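Local coordinates for apical membrane antigen 1-like protein, soluble form (Toxoplasma gondii, PDB 3ZLE), which may play a role in host cell invasion by the parasite, as the conserved extracellular part of a membrane antigen linked to the moving junction, at residues Q58-A63 against C186-K191; C326-T331 against F377-K382. One frame throughout, in Å; residues are numbered along the deposited sequence.

Contact 1: residues Q58-A63 against C186-K191; sequences QMHQPA and CFEPVK
Glu188 and His60 meet across a two-stranded antiparallel ladder, strands 55-59 and 187-191, within the AMA1 family region, which belongs to the PAN clan. From CB, the Glu188 chain starts with CG between the backbone N and the carbonyl carbon (chi1 67°), and a bend at chi2 (-75°) sets CD at the His60 ring edge, in its plane; the Glu188 and Gln58 side chains lie side by side, pointing the same way. Glu188 OE2 accepts from His60 NE2 at 2.6 Å with a nearly straight N-H...O angle of 169°; it uses its syn lone pair and lies almost in the ring plane, so this is an in-plane His-carboxylate hydrogen bond. Glu188 OE2 also packs 3.4 Å from Gln58 CG. Glu188 OE1 lies 3.5 Å from His60 CD2. Such a short, straight bond would be expected to polarise the imidazole.

Within these segments two backbone bonds join Gln58 and Glu188, a hydrogen-bonded pair: Gln58 N to Glu188 O is 2.8 Å and Glu188 N to Gln58 O is 3.0 Å. The ladder continues through Val190 and Ala56. Met59 and Phe187 form a non-hydrogen-bonded pair on the other face, with Met59 CG 4.3 Å from Phe187 CB. Gln58 O also receives a CA-H...O contact from Phe187 CA at 3.1 Å.

Cys186 is tied to Cys173 by a disulfide, and the Phe187 ring meets Phe88 edge-to-face. Further along strand 187-191, Pro189 and Lys191 touch helix 253-262, and Lys191 NZ bonds Ala338 O and Gly340 O, fastening the strand to that helix and to the chain just after strand 333-337.

Contact 2: residues C326-T331 against F377-K382; sequences CFAPIT and FDQTSK
Pro329 packs against the backbone of Phe377-Gln379 where two strands of different antiparallel sheets cross: strand 326-330 is an outermost strand of the sheet it forms with 226-232 and 235-238, and strand 376-383 is an outermost strand of the sheet with 366-373 and 358-359. The segment axes run at 75° to each other and approach to 6.0 Å, and no direct hydrogen bond joins the two segments, so this is packing between sheets and not an extension of either.

The apolar part belongs to the proline ring. Pro329 CG lies 3.9 Å from Phe377 CB and Pro329 CD lies 3.7 Å from Gln379 CB, so the ring spans two side chains of the crossing strand. Phe377 then leads its own ring away, to stack on Trp9 and meet Phe15 edge-to-face.

Polar backbone atoms lie against the same ring: Pro329 CG is 3.5 Å from both Phe377 O and Gln379 N, a van der Waals approach. A water offers a long, weak link between Thr331 OG1 and Asp378 OD1.

The amide of Gln379 supplies the last kind of contact. CG stands anti to the backbone N (chi1 -174°) and the chain is extended beyond it, crossing the proline at about a right angle. Its NE2 donates to Cys236 O, beside the Cys236-Cys326 disulfide, while Gln379 OE1 lies 3.7 Å from Ala328 CA.

How the contacts relate
Followed from the N terminus, the chain leaves segment 58-63 and returns with 186-191 after 122 intervening residues, so contact 1 closes a long loop that holds only a little helix and strand. It then passes through helix 253-262 and several further strands before 326-331, and contact 2 closes a shorter loop of 45 intervening residues, rich in strand and without helix. The two loops lie in series, neither nested nor crossed. The centres of contact 1 and contact 2 are about 41 Å apart, on opposite sides of the chain's centre, and the contacts do not touch. Contact 1 ties together strands within one sheet, whereas contact 2 joins two separate sheets near the C-terminal end.

Contact 1: residues Q58-A63 against C186-K191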
loop_
_atom_site.group_PDB
_atom_site.type_symbol
_atom_site.label_atom_id
_atom_site.label_comp_id
_atom_site.label_asym_id
_atom_site.label_seq_id
_atom_site.Cartn_x
_atom_site.Cartn_y
_atom_site.Cartn_z
ATOM N N GLN A 58 12.615 -3.550 -4.061
ATOM C CA GLN A 58 14.066 -3.454 -3.946
ATOM C C GLN A 58 14.766 -4.746 -4.415
ATOM O O GLN A 58 14.536 -5.827 -3.868
ATOM C CB GLN A 58 14.398 -3.181 -2.486
ATOM C CG GLN A 58 15.865 -3.285 -2.129
ATOM C CD GLN A 58 16.587 -1.969 -2.384
ATOM O OE1 GLN A 58 17.365 -1.847 -3.346
ATOM N NE2 GLN A 58 16.161 -0.929 -1.670
ATOM N N MET A 59 15.662 -4.627 -5.381
ATOM C CA MET A 59 16.416 -5.790 -5.862
ATOM C C MET A 59 17.847 -5.809 -5.347
ATOM O O MET A 59 18.325 -4.825 -4.797
ATOM C CB MET A 59 16.389 -5.807 -7.377
ATOM C CG MET A 59 14.975 -5.878 -7.908
ATOM S SD MET A 59 14.890 -6.640 -9.527
ATOM C CE MET A 59 15.916 -5.519 -10.440
ATOM N N HIS A 60 18.531 -6.937 -5.513
ATOM C CA HIS A 60 19.863 -7.065 -4.974
ATOM C C HIS A 60 20.807 -7.783 -5.903
ATOM O O HIS A 60 21.637 -8.601 -5.457
ATOM C CB HIS A 60 19.840 -7.751 -3.608
ATOM C CG HIS A 60 19.064 -7.006 -2.569
ATOM N ND1 HIS A 60 19.619 -6.008 -1.798
ATOM C CD2 HIS A 60 17.796 -7.157 -2.129
ATOM C CE1 HIS A 60 18.726 -5.575 -0.924
ATOM N NE2 HIS A 60 17.611 -6.254 -1.109
ATOM N N GLN A 61 20.791 -7.388 -7.168
ATOM C CA GLN A 61 21.724 -7.933 -8.140
ATOM C C GLN A 61 23.083 -7.290 -7.896
ATOM O O GLN A 61 23.179 -6.263 -7.214
ATOM C CB GLN A 61 21.216 -7.649 -9.565
ATOM C CG GLN A 61 19.797 -8.135 -9.774
ATOM C CD GLN A 61 19.245 -7.838 -11.154
ATOM O OE1 GLN A 61 19.344 -6.709 -11.664
ATOM N NE2 GLN A 61 18.601 -8.830 -11.740
ATOM N N PRO A 62 24.150 -7.958 -8.343
ATOM C CA PRO A 62 25.488 -7.406 -8.177
ATOM C C PRO A 62 25.606 -6.027 -8.822
ATOM O O PRO A 62 24.911 -5.741 -9.804
ATOM C CB PRO A 62 26.370 -8.413 -8.902
ATOM C CG PRO A 62 25.584 -9.691 -8.857
ATOM C CD PRO A 62 24.160 -9.279 -8.993
ATOM N N ALA A 63 26.508 -5.209 -8.286
ATOM C CA ALA A 63 26.661 -3.795 -8.648
ATOM C C ALA A 63 26.644 -3.480 -10.139
ATOM O O ALA A 63 26.123 -2.439 -10.547
ATOM C CB ALA A 63 27.926 -3.217 -8.014
ATOM N N CYS A 186 17.944 -11.686 -4.693
ATOM C CA CYS A 186 16.893 -11.538 -3.697
ATOM C C CYS A 186 16.190 -10.221 -3.926
ATOM O O CYS A 186 16.725 -9.329 -4.580
ATOM C CB CYS A 186 17.459 -11.538 -2.273
ATOM S SG CYS A 186 18.332 -13.047 -1.745
ATOM N N PHE A 187 15.032 -10.069 -3.316
ATOM C CA PHE A 187 14.265 -8.872 -3.466
ATOM C C PHE A 187 13.150 -8.801 -2.449
ATOM O O PHE A 187 12.616 -9.831 -1.989
ATOM C CB PHE A 187 13.743 -8.721 -4.913
ATOM C CG PHE A 187 12.850 -9.868 -5.374
ATOM C CD1 PHE A 187 11.489 -9.880 -5.049
ATOM C CD2 PHE A 187 13.348 -10.865 -6.234
ATOM C CE1 PHE A 187 10.651 -10.906 -5.500
ATOM C CE2 PHE A 187 12.514 -11.895 -6.703
ATOM C CZ PHE A 187 11.150 -11.895 -6.360
ATOM N N GLU A 188 12.778 -7.574 -2.097
ATOM C CA GLU A 188 11.713 -7.340 -1.146
ATOM C C GLU A 188 11.023 -5.990 -1.368
ATOM O O GLU A 188 11.584 -5.083 -1.985
ATOM C CB GLU A 188 12.225 -7.506 0.321
ATOM C CG GLU A 188 13.244 -6.460 0.811
ATOM C CD GLU A 188 14.671 -6.630 0.243
ATOM O OE1 GLU A 188 15.065 -7.774 -0.113
ATOM O OE2 GLU A 188 15.449 -5.632 0.242
ATOM N N PRO A 189 9.761 -5.888 -0.967
ATOM C CA PRO A 189 9.063 -4.641 -1.212
ATOM C C PRO A 189 9.576 -3.558 -0.271
ATOM O O PRO A 189 10.006 -3.870 0.813
ATOM C CB PRO A 189 7.595 -4.975 -0.878
ATOM C CG PRO A 189 7.508 -6.473 -0.882
ATOM C CD PRO A 189 8.875 -6.951 -0.458
ATOM N N VAL A 190 9.545 -2.297 -0.713
ATOM C CA VAL A 190 9.936 -1.167 0.122
ATOM C C VAL A 190 9.150 0.078 -0.310
ATOM O O VAL A 190 8.810 0.201 -1.490
ATOM C CB VAL A 190 11.452 -0.942 0.032
ATOM C CG1 VAL A 190 11.824 -0.170 -1.252
ATOM C CG2 VAL A 190 11.965 -0.244 1.291
ATOM N N LYS A 191 8.723 0.917 0.648
ATOM C CA LYS A 191 8.363 2.313 0.317
ATOM C C LYS A 191 9.576 3.181 -0.042
ATOM O O LYS A 191 10.490 3.348 0.768
ATOM C CB LYS A 191 7.606 2.986 1.450
ATOM C CG LYS A 191 6.159 2.559 1.644
ATOM C CD LYS A 191 5.357 2.572 0.371
ATOM C CE LYS A 191 3.887 2.198 0.564
ATOM N NZ LYS A 191 3.082 3.019 1.502
#

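Contact 2: residues C326-T331 against F377-K382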
loop_
_atom_site.group_PDB
_atom_site.type_symbol
_atom_site.label_atom_id
_atom_site.label_comp_id
_atom_site.label_asym_id
_atom_site.label_seq_id
_atom_site.Cartn_x
_atom_site.Cartn_y
_atom_site.Cartn_z
ATOM N N CYS A 326 -12.382 7.085 14.351
ATOM C CA CYS A 326 -12.454 8.537 14.423
ATOM C C CYS A 326 -11.063 9.103 14.297
ATOM O O CYS A 326 -10.047 8.349 14.244
ATOM C CB CYS A 326 -13.093 8.986 15.754
ATOM S SG CYS A 326 -12.251 8.269 17.180
ATOM N N PHE A 327 -11.021 10.426 14.152
ATOM C CA PHE A 327 -9.800 11.182 14.163
ATOM C C PHE A 327 -9.821 12.135 15.322
ATOM O O PHE A 327 -10.815 12.850 15.537
ATOM C CB PHE A 327 -9.692 11.995 12.882
ATOM C CG PHE A 327 -9.192 11.215 11.739
ATOM C CD1 PHE A 327 -7.839 10.916 11.635
ATOM C CD2 PHE A 327 -10.083 10.650 10.825
ATOM C CE1 PHE A 327 -7.374 10.169 10.574
ATOM C CE2 PHE A 327 -9.616 9.897 9.761
ATOM C CZ PHE A 327 -8.282 9.667 9.628
ATOM N N ALA A 328 -8.702 12.208 16.031
ATOM C CA ALA A 328 -8.506 13.270 17.014
ATOM C C ALA A 328 -7.718 14.436 16.376
ATOM O O ALA A 328 -6.535 14.272 16.069
ATOM C CB ALA A 328 -7.704 12.704 18.208
ATOM N N PRO A 329 -8.346 15.593 16.161
ATOM C CA PRO A 329 -7.500 16.638 15.501
ATOM C C PRO A 329 -6.454 17.185 16.478
ATOM O O PRO A 329 -6.801 17.622 17.584
ATOM C CB PRO A 329 -8.516 17.743 15.108
ATOM C CG PRO A 329 -9.653 17.555 16.069
ATOM C CD PRO A 329 -9.727 16.078 16.432
ATOM N N ILE A 330 -5.190 17.051 16.107
ATOM C CA ILE A 330 -4.057 17.414 16.943
ATOM C C ILE A 330 -3.064 18.087 16.013
ATOM O O ILE A 330 -2.586 17.466 15.113
ATOM C CB ILE A 330 -3.312 16.169 17.464
ATOM C CG1 ILE A 330 -4.280 15.155 18.089
ATOM C CG2 ILE A 330 -2.176 16.587 18.401
ATOM C CD1 ILE A 330 -4.177 15.070 19.591
ATOM N N THR A 331 -2.705 19.327 16.300
ATOM C CA THR A 331 -1.847 20.125 15.430
ATOM C C THR A 331 -0.447 19.554 15.385
ATOM O O THR A 331 0.084 19.116 16.394
ATOM C CB THR A 331 -1.788 21.553 15.969
ATOM O OG1 THR A 331 -3.107 22.104 16.007
ATOM C CG2 THR A 331 -0.883 22.423 15.146
ATOM N N PHE A 377 -12.538 20.656 12.641
ATOM C CA PHE A 377 -12.676 19.803 13.786
ATOM C C PHE A 377 -11.742 20.283 14.881
ATOM O O PHE A 377 -10.582 20.632 14.614
ATOM C CB PHE A 377 -12.361 18.347 13.424
ATOM C CG PHE A 377 -13.564 17.562 13.024
ATOM C CD1 PHE A 377 -14.413 17.036 13.987
ATOM C CD2 PHE A 377 -13.919 17.443 11.677
ATOM C CE1 PHE A 377 -15.528 16.306 13.619
ATOM C CE2 PHE A 377 -15.066 16.744 11.297
ATOM C CZ PHE A 377 -15.858 16.155 12.271
ATOM N N ASP A 378 -12.252 20.293 16.113
ATOM C CA ASP A 378 -11.437 20.634 17.252
ATOM C C ASP A 378 -11.744 19.714 18.432
ATOM O O ASP A 378 -12.900 19.393 18.706
ATOM C CB ASP A 378 -11.641 22.096 17.627
ATOM C CG ASP A 378 -10.418 22.707 18.330
ATOM O OD1 ASP A 378 -9.273 22.320 17.994
ATOM O OD2 ASP A 378 -10.611 23.546 19.251
ATOM N N GLN A 379 -10.683 19.187 19.026
ATOM C CA GLN A 379 -10.771 18.376 20.222
ATOM C C GLN A 379 -9.940 19.063 21.296
ATOM O O GLN A 379 -8.745 19.231 21.127
ATOM C CB GLN A 379 -10.190 16.998 19.960
ATOM C CG GLN A 379 -10.371 16.022 21.119
ATOM C CD GLN A 379 -10.414 14.602 20.649
ATOM O OE1 GLN A 379 -10.939 14.328 19.584
ATOM N NE2 GLN A 379 -9.765 13.706 21.380
ATOM N N THR A 380 -10.556 19.433 22.409
ATOM C CA THR A 380 -9.789 20.055 23.496
ATOM C C THR A 380 -10.221 19.530 24.848
ATOM O O THR A 380 -11.368 19.157 25.032
ATOM C CB THR A 380 -9.984 21.569 23.528
ATOM O OG1 THR A 380 -11.378 21.845 23.634
ATOM C CG2 THR A 380 -9.424 22.222 22.270
ATOM N N SER A 381 -9.320 19.603 25.817
ATOM C CA SER A 381 -9.711 19.484 27.223
ATOM C C SER A 381 -10.340 20.761 27.762
ATOM O O SER A 381 -9.900 21.848 27.450
ATOM C CB SER A 381 -8.520 19.134 28.056
ATOM O OG SER A 381 -8.061 17.870 27.707
ATOM N N LYS A 382 -11.300 20.597 28.663
ATOM C CA LYS A 382 -12.055 21.704 29.219
ATOM C C LYS A 382 -12.201 21.488 30.707
ATOM O O LYS A 382 -12.474 20.367 31.168
ATOM C CB LYS A 382 -13.444 21.768 28.581
ATOM C CG LYS A 382 -14.335 22.868 29.139
ATOM C CD LYS A 382 -15.713 22.819 28.504
ATOM C CE LYS A 382 -16.687 23.742 29.207
ATOM N NZ LYS A 382 -17.820 24.095 28.302
HETATM O O HOH W 1 -6.360 21.182 16.439
#